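Local coordinates for EDTA monooxygenase (EDTA-degrading bacterium BNC1, PDB 5DQP) that oxidises the chelator EDTA as a monooxygenase of the bacterial luciferase-like family, using reduced FMN supplied by a partner flavin reductase, at the interface of chains A and B. Numbering follows the deposited sequence. Chains: chain A/B, EDTA monooxygenase.

Contact 1: the interface of chains A and B. Residues chain A 61-63, 67-69; chain B 164, 179.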
loop_
_atom_site.group_PDB
_atom_site.type_symbol
_atom_site.label_atom_id
_atom_site.label_comp_id
_atom_site.label_asym_id
_atom_site.label_seq_id
_atom_site.Cartn_x
_atom_site.Cartn_y
_atom_site.Cartn_z
ATOM N N LEU A 61 14.299 4.311 8.962
ATOM C CA LEU A 61 15.267 3.226 9.039
ATOM C C LEU A 61 16.170 3.398 10.259
ATOM O O LEU A 61 16.755 4.466 10.459
ATOM C CB LEU A 61 16.127 3.166 7.782
ATOM C CG LEU A 61 17.238 2.111 7.813
ATOM C CD1 LEU A 61 16.642 0.729 8.008
ATOM C CD2 LEU A 61 18.015 2.162 6.507
ATOM N N THR A 62 16.312 2.339 11.056
ATOM C CA THR A 62 17.285 2.340 12.148
ATOM C C THR A 62 18.377 1.331 11.841
ATOM O O THR A 62 18.215 0.132 12.115
ATOM C CB THR A 62 16.631 2.026 13.492
ATOM O OG1 THR A 62 15.595 2.976 13.741
ATOM C CG2 THR A 62 17.665 2.131 14.605
ATOM N N PRO A 63 19.493 1.753 11.302
ATOM C CA PRO A 63 20.469 0.791 10.784
ATOM C C PRO A 63 21.451 0.285 11.841
ATOM O O PRO A 63 22.657 0.184 11.594
ATOM C CB PRO A 63 21.173 1.594 9.688
ATOM C CG PRO A 63 21.132 3.003 10.221
ATOM C CD PRO A 63 19.830 3.143 10.951
ATOM N N VAL A 67 20.434 -5.207 15.043
ATOM C CA VAL A 67 18.974 -5.290 15.120
ATOM C C VAL A 67 18.401 -5.359 13.716
ATOM O O VAL A 67 18.549 -4.417 12.930
ATOM C CB VAL A 67 18.350 -4.113 15.882
ATOM C CG1 VAL A 67 16.845 -4.275 15.917
ATOM C CG2 VAL A 67 18.918 -4.033 17.302
ATOM N N ARG A 68 17.750 -6.466 13.406
ATOM C CA ARG A 68 17.078 -6.579 12.129
ATOM C C ARG A 68 16.174 -5.363 11.909
ATOM O O ARG A 68 15.602 -4.824 12.876
ATOM C CB ARG A 68 16.288 -7.893 12.074
ATOM C CG ARG A 68 15.304 -8.076 13.207
ATOM C CD ARG A 68 13.893 -7.769 12.756
ATOM N NE ARG A 68 12.998 -7.618 13.896
ATOM C CZ ARG A 68 13.025 -6.585 14.739
ATOM N NH1 ARG A 68 13.914 -5.595 14.585
ATOM N NH2 ARG A 68 12.173 -6.535 15.754
ATOM N N PRO A 69 16.055 -4.872 10.670
ATOM C CA PRO A 69 15.095 -3.787 10.398
ATOM C C PRO A 69 13.670 -4.310 10.541
ATOM O O PRO A 69 13.315 -5.333 9.961
ATOM C CB PRO A 69 15.410 -3.382 8.954
ATOM C CG PRO A 69 16.025 -4.599 8.334
ATOM C CD PRO A 69 16.732 -5.350 9.444
ATOM N N TRP B 164 19.691 3.792 0.796
ATOM C CA TRP B 164 19.943 2.540 1.504
ATOM C C TRP B 164 20.352 1.477 0.496
ATOM O O TRP B 164 19.499 0.913 -0.193
ATOM C CB TRP B 164 18.735 2.070 2.301
ATOM C CG TRP B 164 19.032 0.787 3.062
ATOM C CD1 TRP B 164 20.249 0.221 3.269
ATOM C CD2 TRP B 164 18.078 -0.086 3.672
ATOM N NE1 TRP B 164 20.124 -0.946 3.994
ATOM C CE2 TRP B 164 18.796 -1.157 4.248
ATOM C CE3 TRP B 164 16.689 -0.044 3.819
ATOM C CZ2 TRP B 164 18.171 -2.185 4.952
ATOM C CZ3 TRP B 164 16.065 -1.071 4.525
ATOM C CH2 TRP B 164 16.811 -2.129 5.080
ATOM N N PHE B 179 23.714 -3.876 7.159
ATOM C CA PHE B 179 22.836 -2.950 6.455
ATOM C C PHE B 179 23.443 -2.375 5.184
ATOM O O PHE B 179 22.692 -1.812 4.369
ATOM C CB PHE B 179 22.433 -1.784 7.354
ATOM C CG PHE B 179 21.339 -2.111 8.287
ATOM C CD1 PHE B 179 21.601 -2.786 9.462
ATOM C CD2 PHE B 179 20.030 -1.746 7.992
ATOM C CE1 PHE B 179 20.556 -3.107 10.341
ATOM C CE2 PHE B 179 19.002 -2.072 8.853
ATOM C CZ PHE B 179 19.278 -2.752 10.035
#
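B:Phe179 reaches from a loop of one subunit into a cleft formed by A:Pro63, A:Val67 and A:Pro69 of the other, an example of an aromatic ring caught between proline-rich loop segments. CG lies anti to the carbonyl carbon (chi1 -80°), which sends the ring toward chain A. Beyond CB, CG and CD2 meet CA and CB of A:Pro63, and the A:Pro63 CA carbon sits over the centre of the ring, 3.6 Å above its plane. On the same rim CE2 touches CD1 of A:Leu61 at 3.8 Å. On the other rim CD1 faces the carbonyl O of A:Pro63, and CE1 lies near the carbonyl O of A:Val67, which it shares with CZ. At the tip, CD of A:Pro69 approaches CZ of B:Phe179 at 3.7 Å from the other side of the ring plane to A:Pro63, beyond the rim, proline and phenyl running antiparallel. The backbone carbonyl of B:Phe179 accepts a hydrogen bond of 2.7 Å from the indole NE1 of B:Trp164, in the carbonyl plane and on a lone pair, which helps to fix the two aromatic groups. A:Leu61 crosses that indole at about a right angle and lays its methyl CD2 on one face, 3.6 Å from CD2 of B:Trp164.

Contact 2: the interface of chains A and B. Residues chain A 107, 199; chain B 57-58, 71, 73-75.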
loop_
_atom_site.group_PDB
_atom_site.type_symbol
_atom_site.label_atom_id
_atom_site.label_comp_id
_atom_site.label_asym_id
_atom_site.label_seq_id
_atom_site.Cartn_x
_atom_site.Cartn_y
_atom_site.Cartn_z
ATOM N N ARG A 107 -8.410 6.535 1.499
ATOM C CA ARG A 107 -8.568 5.896 0.208
ATOM C C ARG A 107 -7.728 4.622 0.093
ATOM O O ARG A 107 -8.162 3.633 -0.511
ATOM C CB ARG A 107 -8.186 6.916 -0.854
ATOM C CG ARG A 107 -7.698 6.347 -2.112
ATOM C CD ARG A 107 -7.383 7.441 -3.099
ATOM N NE ARG A 107 -7.820 7.010 -4.411
ATOM C CZ ARG A 107 -7.183 7.288 -5.536
ATOM N NH1 ARG A 107 -7.675 6.848 -6.678
ATOM N NH2 ARG A 107 -6.061 8.003 -5.515
ATOM N N ASN A 199 -13.284 8.580 -3.352
ATOM C CA ASN A 199 -13.505 7.810 -4.570
ATOM C C ASN A 199 -13.324 6.299 -4.363
ATOM O O ASN A 199 -12.911 5.582 -5.277
ATOM C CB ASN A 199 -12.601 8.326 -5.691
ATOM C CG ASN A 199 -11.127 8.147 -5.393
ATOM O OD1 ASN A 199 -10.726 7.886 -4.260
ATOM N ND2 ASN A 199 -10.306 8.309 -6.416
ATOM N N ASP B 57 -4.715 7.630 -12.677
ATOM C CA ASP B 57 -5.271 7.912 -11.356
ATOM C C ASP B 57 -5.450 9.400 -11.154
ATOM O O ASP B 57 -4.654 10.208 -11.641
ATOM C CB ASP B 57 -4.386 7.398 -10.217
ATOM C CG ASP B 57 -5.070 7.558 -8.870
ATOM O OD1 ASP B 57 -6.222 7.068 -8.770
ATOM O OD2 ASP B 57 -4.507 8.233 -7.959
ATOM N N GLN B 58 -6.523 9.737 -10.473
ATOM C CA GLN B 58 -6.672 10.983 -9.762
ATOM C C GLN B 58 -7.444 10.727 -8.491
ATOM O O GLN B 58 -8.414 10.027 -8.525
ATOM C CB GLN B 58 -7.459 11.999 -10.569
ATOM C CG GLN B 58 -6.886 12.421 -11.886
ATOM C CD GLN B 58 -7.738 13.462 -12.565
ATOM O OE1 GLN B 58 -8.633 13.993 -12.002
ATOM N NE2 GLN B 58 -7.427 13.752 -13.777
ATOM N N TYR B 71 -11.314 5.826 -11.464
ATOM C CA TYR B 71 -10.313 5.565 -10.434
ATOM C C TYR B 71 -10.963 4.932 -9.207
ATOM O O TYR B 71 -10.986 5.529 -8.124
ATOM C CB TYR B 71 -9.608 6.871 -10.070
ATOM C CG TYR B 71 -9.400 7.782 -11.261
ATOM C CD1 TYR B 71 -8.566 7.405 -12.303
ATOM C CD2 TYR B 71 -10.024 9.030 -11.341
ATOM C CE1 TYR B 71 -8.357 8.240 -13.404
ATOM C CE2 TYR B 71 -9.818 9.874 -12.445
ATOM C CZ TYR B 71 -8.977 9.466 -13.467
ATOM O OH TYR B 71 -8.760 10.271 -14.563
ATOM N N PHE B 73 -9.951 2.551 -7.289
ATOM C CA PHE B 73 -8.984 2.132 -6.286
ATOM C C PHE B 73 -7.706 2.950 -6.391
ATOM O O PHE B 73 -7.275 3.324 -7.484
ATOM C CB PHE B 73 -8.595 0.662 -6.441
ATOM C CG PHE B 73 -9.703 -0.296 -6.151
ATOM C CD1 PHE B 73 -10.158 -0.475 -4.861
ATOM C CD2 PHE B 73 -10.266 -1.047 -7.168
ATOM C CE1 PHE B 73 -11.163 -1.382 -4.580
ATOM C CE2 PHE B 73 -11.285 -1.949 -6.890
ATOM C CZ PHE B 73 -11.716 -2.126 -5.596
ATOM N N ASP B 74 -7.087 3.191 -5.245
ATOM C CA ASP B 74 -5.726 3.710 -5.244
ATOM C C ASP B 74 -4.837 2.769 -6.047
ATOM O O ASP B 74 -4.835 1.560 -5.772
ATOM C CB ASP B 74 -5.212 3.830 -3.810
ATOM C CG ASP B 74 -3.783 4.289 -3.752
ATOM O OD1 ASP B 74 -2.867 3.443 -3.932
ATOM O OD2 ASP B 74 -3.581 5.494 -3.513
ATOM N N PRO B 75 -4.102 3.263 -7.062
ATOM C CA PRO B 75 -3.413 2.344 -7.994
ATOM C C PRO B 75 -2.207 1.634 -7.393
ATOM O O PRO B 75 -1.842 0.557 -7.880
ATOM C CB PRO B 75 -2.997 3.267 -9.157
ATOM C CG PRO B 75 -2.892 4.621 -8.536
ATOM C CD PRO B 75 -4.021 4.659 -7.537
HETATM O O HOH W 1 -9.794 5.071 -5.674
#
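A:Arg107 and B:Asp57 illustrate the end-on, two-pronged salt bridge, in which a guanidinium and a carboxylate meet edge to edge. A:Arg107 buries most surface, 65 Å², followed by B:Asp74 beneath its guanidinium and B:Tyr71 beside it. The planes of the bridged pair lie 15° apart, nearly coplanar. NH1 of A:Arg107 gives a nearly straight bond of 2.6 Å to OD1 of B:Asp57, while NH2 of the same arginine reaches OD2 at 2.9 Å; both oxygens use their syn lone pairs. The doubled grip resists rotation of either group. The arginine chain runs out with CG anti to its own nitrogen (chi1 154°) and bends at chi3, which turns the guanidinium toward the acid. B:Asp74 supplies a floor: its CA sits over the centre of one guanidinium face, 3.9 Å from CZ of A:Arg107. The B:Asp74 carboxylate stands steeply to the guanidinium, with OD2 4.1 Å from NH2 of A:Arg107, near enough that its charge would probably add to the favourable field. On another edge, water 1 lies in the guanidinium plane, linked to NE and NH1 of A:Arg107. Water 1 also reaches the backbone O of B:Tyr71 at 2.8 Å, tying both chains together. A longer 3.2 Å link joins water 1 to the backbone O of A:Asn199. The arginine belongs to helix 102-115 of chain A, whereas B:Asp57, predicted to bind FMN, follows strand 52-55 and B:Asp74 immediately precedes helix 75-85.

Contact 3: the interface of chains A and B. Residues chain A 76, 80, 108, 111-112, 115; chain B 73, 77-78.
Helix-against-helix contact in a luciferase-like monooxygenase is exemplified where helix 75-85 of chain B, with B:Phe73 just ahead of it, meets helices 75-85 and 102-115 of chain A. B:Val77 buries 85 Å² here. Its two methyls divide the work: CG1, anti to the backbone nitrogen (chi1 167°), lies 3.7 Å from CA of A:Val112, and CG2 meets CG2 of A:Ile76 at 3.8 Å. The valine side chains of B:Val77 and A:Val112 cross at about a right angle, while the methyl of A:Ala80 approaches the B:Val77 backbone carbonyl and CG1.

A:Leu115 divides its branches between two neighbours. Its CG stands above one face of the B:Phe73 ring, offset toward the rim and 3.4 Å from CE1; CD2 spreads over the far part of that ring, 3.5 Å from CZ of B:Phe73. The other branch, CD1, turns toward the helix and packs 3.8 Å from CG1 of B:Val77, also touching CA of B:Leu78. At the near side of the phenyl ring, CB of A:Ser111 comes within 3.7 Å of CD1 of B:Phe73. Replacing B:Phe73 with an alanine would probably leave CG and CD2 of A:Leu115 without the ring face they cover, opening a gap beside A:Ser111 and leaving that branch of the leucine less restrained. The hydroxyl OG of A:Ser111 lies at the edge of the B:Phe73 ring, in its plane.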
loop_
_atom_site.group_PDB
_atom_site.type_symbol
_atom_site.label_atom_id
_atom_site.label_comp_id
_atom_site.label_asym_id
_atom_site.label_seq_id
_atom_site.Cartn_x
_atom_site.Cartn_y
_atom_site.Cartn_z
ATOM N N ILE A 76 0.728 -1.007 4.066
ATOM C CA ILE A 76 -0.447 -1.045 3.191
ATOM C C ILE A 76 -0.119 -1.809 1.911
ATOM O O ILE A 76 -0.875 -2.692 1.487
ATOM C CB ILE A 76 -0.950 0.387 2.897
ATOM C CG1 ILE A 76 -1.232 1.150 4.206
ATOM C CG2 ILE A 76 -2.230 0.363 2.086
ATOM C CD1 ILE A 76 -1.696 2.627 4.016
ATOM N N ALA A 80 -1.595 -5.493 0.814
ATOM C CA ALA A 80 -2.263 -5.682 -0.476
ATOM C C ALA A 80 -1.693 -6.873 -1.239
ATOM O O ALA A 80 -2.442 -7.630 -1.864
ATOM C CB ALA A 80 -2.146 -4.408 -1.322
ATOM N N GLN A 108 -6.534 4.619 0.684
ATOM C CA GLN A 108 -5.673 3.449 0.574
ATOM C C GLN A 108 -6.132 2.320 1.502
ATOM O O GLN A 108 -6.170 1.157 1.089
ATOM C CB GLN A 108 -4.227 3.859 0.841
ATOM C CG GLN A 108 -3.619 4.632 -0.309
ATOM C CD GLN A 108 -2.135 4.899 -0.099
ATOM O OE1 GLN A 108 -1.659 4.892 1.032
ATOM N NE2 GLN A 108 -1.401 5.135 -1.189
ATOM N N SER A 111 -9.360 1.051 -0.109
ATOM C CA SER A 111 -9.084 0.253 -1.293
ATOM C C SER A 111 -8.641 -1.144 -0.907
ATOM O O SER A 111 -9.088 -2.126 -1.501
ATOM C CB SER A 111 -7.996 0.899 -2.165
ATOM O OG SER A 111 -8.321 2.208 -2.572
ATOM N N VAL A 112 -7.708 -1.255 0.045
ATOM C CA VAL A 112 -7.167 -2.573 0.302
ATOM C C VAL A 112 -8.222 -3.414 0.990
ATOM O O VAL A 112 -8.302 -4.633 0.768
ATOM C CB VAL A 112 -5.842 -2.504 1.096
ATOM C CG1 VAL A 112 -6.076 -2.115 2.563
ATOM C CG2 VAL A 112 -5.104 -3.830 0.979
ATOM N N LEU A 115 -10.698 -4.358 -1.895
ATOM C CA LEU A 115 -10.046 -5.287 -2.809
ATOM C C LEU A 115 -9.840 -6.656 -2.188
ATOM O O LEU A 115 -9.850 -7.664 -2.912
ATOM C CB LEU A 115 -8.698 -4.746 -3.270
ATOM C CG LEU A 115 -8.719 -3.800 -4.454
ATOM C CD1 LEU A 115 -7.335 -3.203 -4.544
ATOM C CD2 LEU A 115 -9.120 -4.523 -5.776
ATOM N N PHE B 73 -9.951 2.551 -7.289
ATOM C CA PHE B 73 -8.984 2.132 -6.286
ATOM C C PHE B 73 -7.706 2.950 -6.391
ATOM O O PHE B 73 -7.275 3.324 -7.484
ATOM C CB PHE B 73 -8.595 0.662 -6.441
ATOM C CG PHE B 73 -9.703 -0.296 -6.151
ATOM C CD1 PHE B 73 -10.158 -0.475 -4.861
ATOM C CD2 PHE B 73 -10.266 -1.047 -7.168
ATOM C CE1 PHE B 73 -11.163 -1.382 -4.580
ATOM C CE2 PHE B 73 -11.285 -1.949 -6.890
ATOM C CZ PHE B 73 -11.716 -2.126 -5.596
ATOM N N VAL B 77 -2.069 0.378 -4.280
ATOM C CA VAL B 77 -2.719 -0.779 -3.654
ATOM C C VAL B 77 -3.153 -1.792 -4.710
ATOM O O VAL B 77 -2.867 -2.986 -4.605
ATOM C CB VAL B 77 -3.907 -0.307 -2.793
ATOM C CG1 VAL B 77 -4.800 -1.486 -2.371
ATOM C CG2 VAL B 77 -3.365 0.466 -1.546
ATOM N N LEU B 78 -3.843 -1.325 -5.750
ATOM C CA LEU B 78 -4.316 -2.218 -6.800
ATOM C C LEU B 78 -3.153 -2.932 -7.488
ATOM O O LEU B 78 -3.197 -4.150 -7.694
ATOM C CB LEU B 78 -5.160 -1.424 -7.808
ATOM C CG LEU B 78 -5.772 -2.159 -9.002
ATOM C CD1 LEU B 78 -6.542 -3.386 -8.498
ATOM C CD2 LEU B 78 -6.678 -1.218 -9.843
#

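Contacts 2 and 3 are neighbours, their C-alpha centres about 9 Å apart. They share B:Phe73, and both draw on helix 102-115 of chain A, so a charged, water-bridged region adjoins an apolar one along a single helix. Contact 1 stands apart, about 32 Å from contact 2 and 27 Å from contact 3, and joins loops and a short strand instead. Two-fold symmetry repeats each contact with the chains exchanged, spreading the attachment over separated points. Because contact 2 engages a predicted FMN-binding residue, pairing of the subunits may influence the flavin site, if this deposited dimer is the biological one.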